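Local coordinates for protein group 3 allergen SMIPP-S YvT004A06 (Sarcoptes scabiei type hominis, PDB 3H7T) that is an inactivated serine protease paralogue of the trypsin family that probably lacks the peptide-cleaving activity of its active relatives, at residues E12-G17 against S119-G124; A39-D44 against G184-P189; G198-I203 against S212-V217. All coordinates share one frame; numbering follows the deposited sequence.

Contact 1: E12-G17 against S119-G124; sequences EPWAVG and SVLVSG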
loop_
_atom_site.group_PDB
_atom_site.type_symbol
_atom_site.label_atom_id
_atom_site.label_comp_id
_atom_site.label_asym_id
_atom_site.label_seq_id
_atom_site.Cartn_x
_atom_site.Cartn_y
_atom_site.Cartn_z
ATOM N N GLU A 12 2.346 11.145 8.477
ATOM C CA GLU A 12 1.758 9.834 8.190
ATOM C C GLU A 12 2.372 8.768 9.085
ATOM O O GLU A 12 3.023 7.850 8.586
ATOM C CB GLU A 12 1.927 9.445 6.711
ATOM C CG GLU A 12 1.189 10.317 5.720
ATOM C CD GLU A 12 2.028 11.469 5.192
ATOM O OE1 GLU A 12 3.268 11.322 5.052
ATOM O OE2 GLU A 12 1.438 12.523 4.890
ATOM N N PRO A 13 2.151 8.879 10.418
ATOM C CA PRO A 13 2.815 8.021 11.411
ATOM C C PRO A 13 2.447 6.541 11.316
ATOM O O PRO A 13 3.057 5.712 12.004
ATOM C CB PRO A 13 2.362 8.617 12.750
ATOM C CG PRO A 13 1.090 9.348 12.433
ATOM C CD PRO A 13 1.296 9.895 11.064
ATOM N N TRP A 14 1.473 6.222 10.462
ATOM C CA TRP A 14 1.057 4.846 10.197
ATOM C C TRP A 14 1.928 4.158 9.150
ATOM O O TRP A 14 1.941 2.927 9.063
ATOM C CB TRP A 14 -0.414 4.804 9.751
ATOM C CG TRP A 14 -0.750 5.804 8.672
ATOM C CD1 TRP A 14 -0.646 5.624 7.314
ATOM C CD2 TRP A 14 -1.251 7.132 8.862
ATOM N NE1 TRP A 14 -1.047 6.759 6.659
ATOM C CE2 TRP A 14 -1.421 7.702 7.583
ATOM C CE3 TRP A 14 -1.571 7.899 9.995
ATOM C CZ2 TRP A 14 -1.900 9.011 7.398
ATOM C CZ3 TRP A 14 -2.047 9.194 9.812
ATOM C CH2 TRP A 14 -2.204 9.736 8.514
ATOM N N ALA A 15 2.646 4.956 8.359
ATOM C CA ALA A 15 3.450 4.439 7.254
ATOM C C ALA A 15 4.696 3.707 7.734
ATOM O O ALA A 15 5.404 4.174 8.632
ATOM C CB ALA A 15 3.825 5.563 6.289
ATOM N N VAL A 16 4.934 2.542 7.140
ATOM C CA VAL A 16 6.157 1.782 7.364
ATOM C C VAL A 16 6.803 1.329 6.059
ATOM O O VAL A 16 6.166 1.309 4.993
ATOM C CB VAL A 16 5.936 0.549 8.293
ATOM C CG1 VAL A 16 5.383 0.979 9.648
ATOM C CG2 VAL A 16 5.040 -0.490 7.642
ATOM N N GLY A 17 8.083 0.973 6.157
ATOM C CA GLY A 17 8.809 0.375 5.058
ATOM C C GLY A 17 8.835 -1.130 5.202
ATOM O O GLY A 17 8.947 -1.661 6.313
ATOM N N SER A 119 -10.500 12.785 -2.638
ATOM C CA SER A 119 -9.054 12.574 -2.583
ATOM C C SER A 119 -8.642 11.618 -1.468
ATOM O O SER A 119 -9.227 11.622 -0.377
ATOM C CB SER A 119 -8.325 13.901 -2.377
ATOM O OG SER A 119 -8.366 14.698 -3.543
ATOM N N VAL A 120 -7.626 10.809 -1.761
ATOM C CA VAL A 120 -6.993 9.950 -0.768
ATOM C C VAL A 120 -5.558 10.407 -0.570
ATOM O O VAL A 120 -4.854 10.768 -1.534
ATOM C CB VAL A 120 -7.030 8.425 -1.144
ATOM C CG1 VAL A 120 -8.478 7.910 -1.220
ATOM C CG2 VAL A 120 -6.285 8.148 -2.455
ATOM N N LEU A 121 -5.138 10.416 0.685
ATOM C CA LEU A 121 -3.770 10.776 1.035
ATOM C C LEU A 121 -2.886 9.528 0.965
ATOM O O LEU A 121 -3.114 8.558 1.685
ATOM C CB LEU A 121 -3.733 11.385 2.446
ATOM C CG LEU A 121 -2.336 11.670 3.009
ATOM C CD1 LEU A 121 -1.638 12.760 2.184
ATOM C CD2 LEU A 121 -2.407 12.064 4.482
ATOM N N VAL A 122 -1.875 9.576 0.108
ATOM C CA VAL A 122 -0.985 8.445 -0.145
ATOM C C VAL A 122 0.439 8.865 0.202
ATOM O O VAL A 122 0.829 10.001 -0.039
ATOM C CB VAL A 122 -1.049 8.011 -1.635
ATOM C CG1 VAL A 122 -0.064 6.858 -1.951
ATOM C CG2 VAL A 122 -2.477 7.648 -2.039
ATOM N N SER A 123 1.214 7.943 0.764
ATOM C CA SER A 123 2.554 8.266 1.237
ATOM C C SER A 123 3.456 7.048 1.126
ATOM O O SER A 123 3.046 5.925 1.440
ATOM C CB SER A 123 2.497 8.785 2.683
ATOM O OG SER A 123 1.874 7.841 3.528
ATOM N N GLY A 124 4.676 7.264 0.640
ATOM C CA GLY A 124 5.631 6.178 0.493
ATOM C C GLY A 124 6.986 6.637 -0.004
ATOM O O GLY A 124 7.245 7.840 -0.111
HETATM O O HOH W 1 -0.897 7.577 3.815
#

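Contact 2: A39-D44 against G184-P189; sequences AAQCVD and GDAGDP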
loop_
_atom_site.group_PDB
_atom_site.type_symbol
_atom_site.label_atom_id
_atom_site.label_comp_id
_atom_site.label_asym_id
_atom_site.label_seq_id
_atom_site.Cartn_x
_atom_site.Cartn_y
_atom_site.Cartn_z
ATOM N N ALA A 39 1.091 -4.826 0.206
ATOM C CA ALA A 39 0.589 -5.521 -0.981
ATOM C C ALA A 39 1.107 -6.950 -1.010
ATOM O O ALA A 39 2.233 -7.208 -0.596
ATOM C CB ALA A 39 1.010 -4.793 -2.252
ATOM N N ALA A 40 0.292 -7.873 -1.517
ATOM C CA ALA A 40 0.718 -9.268 -1.670
ATOM C C ALA A 40 1.921 -9.430 -2.601
ATOM O O ALA A 40 2.821 -10.211 -2.306
ATOM C CB ALA A 40 -0.429 -10.126 -2.133
ATOM N N GLN A 41 1.925 -8.687 -3.716
ATOM C CA GLN A 41 3.023 -8.706 -4.696
ATOM C C GLN A 41 4.405 -8.476 -4.079
ATOM O O GLN A 41 5.423 -8.762 -4.707
ATOM C CB GLN A 41 2.784 -7.671 -5.808
ATOM C CG GLN A 41 2.995 -6.209 -5.363
ATOM C CD GLN A 41 2.616 -5.209 -6.438
ATOM O OE1 GLN A 41 1.537 -4.619 -6.385
ATOM N NE2 GLN A 41 3.495 -5.025 -7.437
ATOM N N CYS A 42 4.427 -7.936 -2.866
ATOM C CA CYS A 42 5.662 -7.603 -2.171
ATOM C C CYS A 42 6.304 -8.807 -1.503
ATOM O O CYS A 42 7.527 -8.901 -1.442
ATOM C CB CYS A 42 5.387 -6.547 -1.097
ATOM S SG CYS A 42 4.700 -5.006 -1.746
ATOM N N VAL A 43 5.478 -9.716 -0.994
ATOM C CA VAL A 43 5.958 -10.729 -0.052
ATOM C C VAL A 43 5.470 -12.155 -0.337
ATOM O O VAL A 43 5.803 -13.085 0.402
ATOM C CB VAL A 43 5.613 -10.339 1.413
ATOM C CG1 VAL A 43 6.334 -9.035 1.823
ATOM C CG2 VAL A 43 4.095 -10.214 1.605
ATOM N N ASP A 44 4.688 -12.314 -1.404
ATOM C CA ASP A 44 4.164 -13.617 -1.820
ATOM C C ASP A 44 5.284 -14.639 -2.021
ATOM O O ASP A 44 6.162 -14.448 -2.859
ATOM C CB ASP A 44 3.355 -13.473 -3.112
ATOM C CG ASP A 44 2.676 -14.765 -3.532
ATOM O OD1 ASP A 44 2.328 -15.580 -2.653
ATOM O OD2 ASP A 44 2.477 -14.958 -4.748
ATOM N N GLY A 184 8.386 0.767 -6.156
ATOM C CA GLY A 184 8.619 0.847 -4.716
ATOM C C GLY A 184 7.434 1.324 -3.874
ATOM O O GLY A 184 7.477 1.265 -2.640
ATOM N N ASP A 185 6.384 1.803 -4.531
ATOM C CA ASP A 185 5.196 2.318 -3.837
ATOM C C ASP A 185 4.080 1.294 -3.642
ATOM O O ASP A 185 3.029 1.637 -3.094
ATOM C CB ASP A 185 4.608 3.535 -4.566
ATOM C CG ASP A 185 5.369 4.822 -4.295
ATOM O OD1 ASP A 185 5.803 5.060 -3.143
ATOM O OD2 ASP A 185 5.508 5.620 -5.251
ATOM N N ALA A 186 4.278 0.054 -4.085
ATOM C CA ALA A 186 3.306 -0.996 -3.761
ATOM C C ALA A 186 3.197 -1.092 -2.246
ATOM O O ALA A 186 4.208 -1.037 -1.537
ATOM C CB ALA A 186 3.714 -2.350 -4.364
ATOM N N GLY A 187 1.964 -1.184 -1.751
ATOM C CA GLY A 187 1.727 -1.319 -0.326
ATOM C C GLY A 187 1.510 -0.006 0.388
ATOM O O GLY A 187 1.111 -0.000 1.556
ATOM N N ASP A 188 1.759 1.109 -0.300
ATOM C CA ASP A 188 1.584 2.437 0.302
ATOM C C ASP A 188 0.157 2.598 0.828
ATOM O O ASP A 188 -0.793 2.166 0.174
ATOM C CB ASP A 188 1.836 3.539 -0.721
ATOM C CG ASP A 188 3.313 3.829 -0.948
ATOM O OD1 ASP A 188 4.190 3.092 -0.441
ATOM O OD2 ASP A 188 3.586 4.820 -1.658
ATOM N N PRO A 189 0.008 3.207 2.021
ATOM C CA PRO A 189 -1.327 3.464 2.548
ATOM C C PRO A 189 -2.045 4.563 1.768
ATOM O O PRO A 189 -1.415 5.521 1.296
ATOM C CB PRO A 189 -1.061 3.921 3.986
ATOM C CG PRO A 189 0.381 4.439 3.966
ATOM C CD PRO A 189 1.078 3.568 2.975
#

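Contact 3: G198-I203 against S212-V217; sequences GVASYI and SVFLRV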
loop_
_atom_site.group_PDB
_atom_site.type_symbol
_atom_site.label_atom_id
_atom_site.label_comp_id
_atom_site.label_asym_id
_atom_site.label_seq_id
_atom_site.Cartn_x
_atom_site.Cartn_y
_atom_site.Cartn_z
ATOM N N GLY A 198 -7.294 2.369 1.182
ATOM C CA GLY A 198 -6.602 1.700 0.106
ATOM C C GLY A 198 -5.192 1.257 0.440
ATOM O O GLY A 198 -4.557 1.766 1.375
ATOM N N VAL A 199 -4.723 0.276 -0.317
ATOM C CA VAL A 199 -3.330 -0.159 -0.265
ATOM C C VAL A 199 -2.808 -0.191 -1.691
ATOM O O VAL A 199 -3.320 -0.945 -2.522
ATOM C CB VAL A 199 -3.172 -1.560 0.399
ATOM C CG1 VAL A 199 -1.712 -2.014 0.356
ATOM C CG2 VAL A 199 -3.681 -1.546 1.855
ATOM N N ALA A 200 -1.773 0.606 -1.973
ATOM C CA ALA A 200 -1.284 0.745 -3.347
ATOM C C ALA A 200 -0.840 -0.561 -3.994
ATOM O O ALA A 200 -0.195 -1.404 -3.364
ATOM C CB ALA A 200 -0.153 1.789 -3.427
ATOM N N SER A 201 -1.220 -0.717 -5.258
ATOM C CA SER A 201 -0.666 -1.726 -6.133
ATOM C C SER A 201 0.319 -1.062 -7.070
ATOM O O SER A 201 0.230 0.143 -7.344
ATOM C CB SER A 201 -1.750 -2.350 -7.009
ATOM O OG SER A 201 -2.359 -3.428 -6.337
ATOM N N TYR A 202 1.228 -1.869 -7.591
ATOM C CA TYR A 202 2.098 -1.432 -8.675
ATOM C C TYR A 202 2.032 -2.428 -9.821
ATOM O O TYR A 202 2.397 -3.580 -9.662
ATOM C CB TYR A 202 3.538 -1.272 -8.187
ATOM C CG TYR A 202 4.467 -0.810 -9.276
ATOM C CD1 TYR A 202 4.523 0.537 -9.646
ATOM C CD2 TYR A 202 5.281 -1.718 -9.951
ATOM C CE1 TYR A 202 5.373 0.967 -10.673
ATOM C CE2 TYR A 202 6.144 -1.299 -10.962
ATOM C CZ TYR A 202 6.183 0.037 -11.316
ATOM O OH TYR A 202 7.036 0.437 -12.317
ATOM N N ILE A 203 1.551 -1.984 -10.972
ATOM C CA ILE A 203 1.438 -2.865 -12.129
ATOM C C ILE A 203 2.596 -2.571 -13.082
ATOM O O ILE A 203 2.579 -1.588 -13.824
ATOM C CB ILE A 203 0.073 -2.717 -12.839
ATOM C CG1 ILE A 203 -1.076 -2.832 -11.819
ATOM C CG2 ILE A 203 -0.066 -3.758 -13.951
ATOM C CD1 ILE A 203 -2.465 -2.459 -12.369
ATOM N N SER A 212 -3.608 5.192 -11.082
ATOM C CA SER A 212 -2.991 4.135 -10.292
ATOM C C SER A 212 -4.052 3.258 -9.606
ATOM O O SER A 212 -5.192 3.676 -9.426
ATOM C CB SER A 212 -2.028 4.729 -9.255
ATOM O OG SER A 212 -0.973 5.407 -9.911
ATOM N N VAL A 213 -3.655 2.057 -9.201
ATOM C CA VAL A 213 -4.597 1.080 -8.654
ATOM C C VAL A 213 -4.323 0.800 -7.177
ATOM O O VAL A 213 -3.171 0.594 -6.762
ATOM C CB VAL A 213 -4.573 -0.223 -9.512
ATOM C CG1 VAL A 213 -5.398 -1.352 -8.876
ATOM C CG2 VAL A 213 -5.070 0.086 -10.925
ATOM N N PHE A 214 -5.401 0.775 -6.395
ATOM C CA PHE A 214 -5.323 0.637 -4.960
ATOM C C PHE A 214 -6.283 -0.446 -4.512
ATOM O O PHE A 214 -7.464 -0.412 -4.866
ATOM C CB PHE A 214 -5.741 1.947 -4.275
ATOM C CG PHE A 214 -4.799 3.096 -4.506
ATOM C CD1 PHE A 214 -3.827 3.407 -3.558
ATOM C CD2 PHE A 214 -4.899 3.889 -5.661
ATOM C CE1 PHE A 214 -2.944 4.473 -3.761
ATOM C CE2 PHE A 214 -4.022 4.955 -5.866
ATOM C CZ PHE A 214 -3.039 5.240 -4.913
ATOM N N LEU A 215 -5.799 -1.382 -3.702
ATOM C CA LEU A 215 -6.691 -2.339 -3.075
ATOM C C LEU A 215 -7.753 -1.583 -2.274
ATOM O O LEU A 215 -7.440 -0.678 -1.496
ATOM C CB LEU A 215 -5.937 -3.301 -2.161
ATOM C CG LEU A 215 -6.821 -4.399 -1.572
ATOM C CD1 LEU A 215 -6.468 -5.734 -2.211
ATOM C CD2 LEU A 215 -6.676 -4.446 -0.053
ATOM N N ARG A 216 -9.009 -1.942 -2.492
ATOM C CA ARG A 216 -10.109 -1.362 -1.722
ATOM C C ARG A 216 -10.186 -2.126 -0.408
ATOM O O ARG A 216 -10.706 -3.249 -0.360
ATOM C CB ARG A 216 -11.431 -1.486 -2.491
ATOM C CG ARG A 216 -12.496 -0.470 -2.052
ATOM C CD ARG A 216 -13.859 -1.073 -1.773
ATOM N NE ARG A 216 -14.497 -1.667 -2.932
ATOM C CZ ARG A 216 -15.812 -1.847 -3.076
ATOM N NH1 ARG A 216 -16.258 -2.419 -4.176
ATOM N NH2 ARG A 216 -16.679 -1.458 -2.146
ATOM N N VAL A 217 -9.666 -1.514 0.654
ATOM C CA VAL A 217 -9.602 -2.155 1.968
ATOM C C VAL A 217 -10.979 -2.568 2.496
ATOM O O VAL A 217 -11.126 -3.670 3.012
ATOM C CB VAL A 217 -8.841 -1.289 3.007
ATOM C CG1 VAL A 217 -8.806 -1.988 4.368
ATOM C CG2 VAL A 217 -7.404 -1.032 2.533
HETATM O O HOH W 2 -0.955 1.553 -9.400
#

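Contact 1: E12-G17 against S119-G124
Glu12 lays its side chain along Ser123, with CG 3.4 Å from Ser123 OG. Its first torsion sets CG anti to the carbonyl carbon (chi1 -65°), and a bend at chi2 (92°) then carries the carboxylate past Ser123 CB and brings OE2 up to Leu121. There the two side chains cross at a slant, Glu12 OE2 lying 3.9 Å from Leu121 CD2. The other carboxylate oxygen, OE1, is hydrogen-bonded to Ser7 OG. Because OE2 also lies close to the acid group of Glu141, the proton affinity of one of the two may be raised.

Trp14 comes at the same strand with its rim. The indole's CZ2 corner approaches Leu121 CD2 at 4.3 Å, the methyl lying near the ring plane, while Glu12 CA sits 3.7 Å above one face of the Trp14 ring, displaced towards its rim. No direct hydrogen bond joins the two segments; a water does the work. Its O lies in the indole plane and accepts from Trp14 NE1 at 3.0 Å. The same water donates to Leu121 O at 3.2 Å. It is also hydrogen-bonded to Ser123 OG, water O to OG 2.8 Å. Three groups therefore hold this one water, and it ties the loop to the strand.

Glu12 and Trp14 are brought together by a type I turn from Glu12 to Ala15, closed by Ala15 N to Glu12 O at 2.9 Å. The turn leads into strand 15-20 of the six-stranded barrel. Strand 119-124 belongs to the other sheet, paired with 140-147 and 189-192, and Trp14 also packs on Pro189 and Val191 of the latter.

Contact 2: A39-D44 against G184-P189
Gln41 reaches across to Ala186 with its terminal amide. From CB the chain turns at chi1 (73°), which places CG between the backbone N and the carbonyl carbon, and then runs extended (chi2 -174°). CG is 4.1 Å from Ala186 CB. At the tip the methyl stands almost directly above the flat amide, with Ala186 CB 3.7 Å from Gln41 CD and equally far from OE1. The amide's polar atoms bond to other parts of the chain: OE1 accepts from Asn85 ND2, and NE2 donates to Tyr202 O. These two bonds fix the rotation of the amide, leaving its face to the methyl.

Cys42 SG, joined to Cys26 in a disulfide, touches the same methyl at 3.9 Å, and Ala39 CB meets it at 4.2 Å. Beside them Ala39 N packs against Gly187 CA at 3.6 Å, where the type II turn from Asp185 to Asp188 bends back.

The sequences Ala-Ala-Gln-Cys and Gly-Asp-Ala-Gly-Asp-Pro correspond to the motifs round the catalytic histidine and serine of active trypsins. At the equivalent of that centre, a methyl packed on an amide face, a van der Waals contact, lies at the position of the histidine-serine pair, consistent with an inactivated protease.

Contact 3: G198-I203 against S212-V217
Val213 O takes the amide of Ser201 at 2.8 Å from Ser201 N, a fairly straight bond (160° at the hydrogen) whose donor is tilted only 17° from the carbonyl plane. The return half of this pairing is indirect: a water donates to Ser201 O at 2.8 Å and accepts from Val213 N at the same distance, standing in where the strands part. Two residues further in, the ladder closes directly. Val199 and Leu215 form a hydrogen-bonded antiparallel pair, Leu215 N to Val199 O at 2.8 Å and Val199 N to Leu215 O at 3.1 Å, the latter donor lying in the carbonyl plane on a lone pair. Leu215 O is gripped again by a CA-H contact from Gly198.

The Val199 and Val217 side chains cross at a slant, CG2 to CG2 at 3.8 Å. On the face of Ala200 and Phe214, the phenyl ring of Phe214 meets the small residue obliquely, with Ala200 CB 3.9 Å from Phe214 CE1; that ring also meets Phe170 nearly parallel and Phe144 edge-to-face. Ile203 CD1 rests on Val213 CG2, and Tyr156 of helix 149-157 packs on both side chains.

In active trypsin relatives the chain equivalent to Ser201-Ile203 pairs with substrate backbone. Here the chemistry implies a hairpin clamped by two direct bonds at Val199 and Leu215, then at Ser201 and Val213 by one direct bond and one carried by water.

In the fold
Contact 2 lies at the interface of the fold's two halves, its centre about 9 Å from that of contact 3 and about 13 Å from that of contact 1. It is tied to contact 3 by two probable hydrogen bonds, Gly187 N to Ala200 O at 2.7 Å and Asp188 O to Ala200 N at 2.8 Å, so the turn at the position equivalent to the catalytic serine is tied to the hairpin. Contact 1 meets segment 184-189 just past the turn, Trp14 CD1 lying 3.7 Å from Pro189 CG, and meets contact 3 through Val122 CG2, 3.6 Å from Phe214 CE1. The zinc ions stay outside: one lies about 9 Å from the side chain of Leu215.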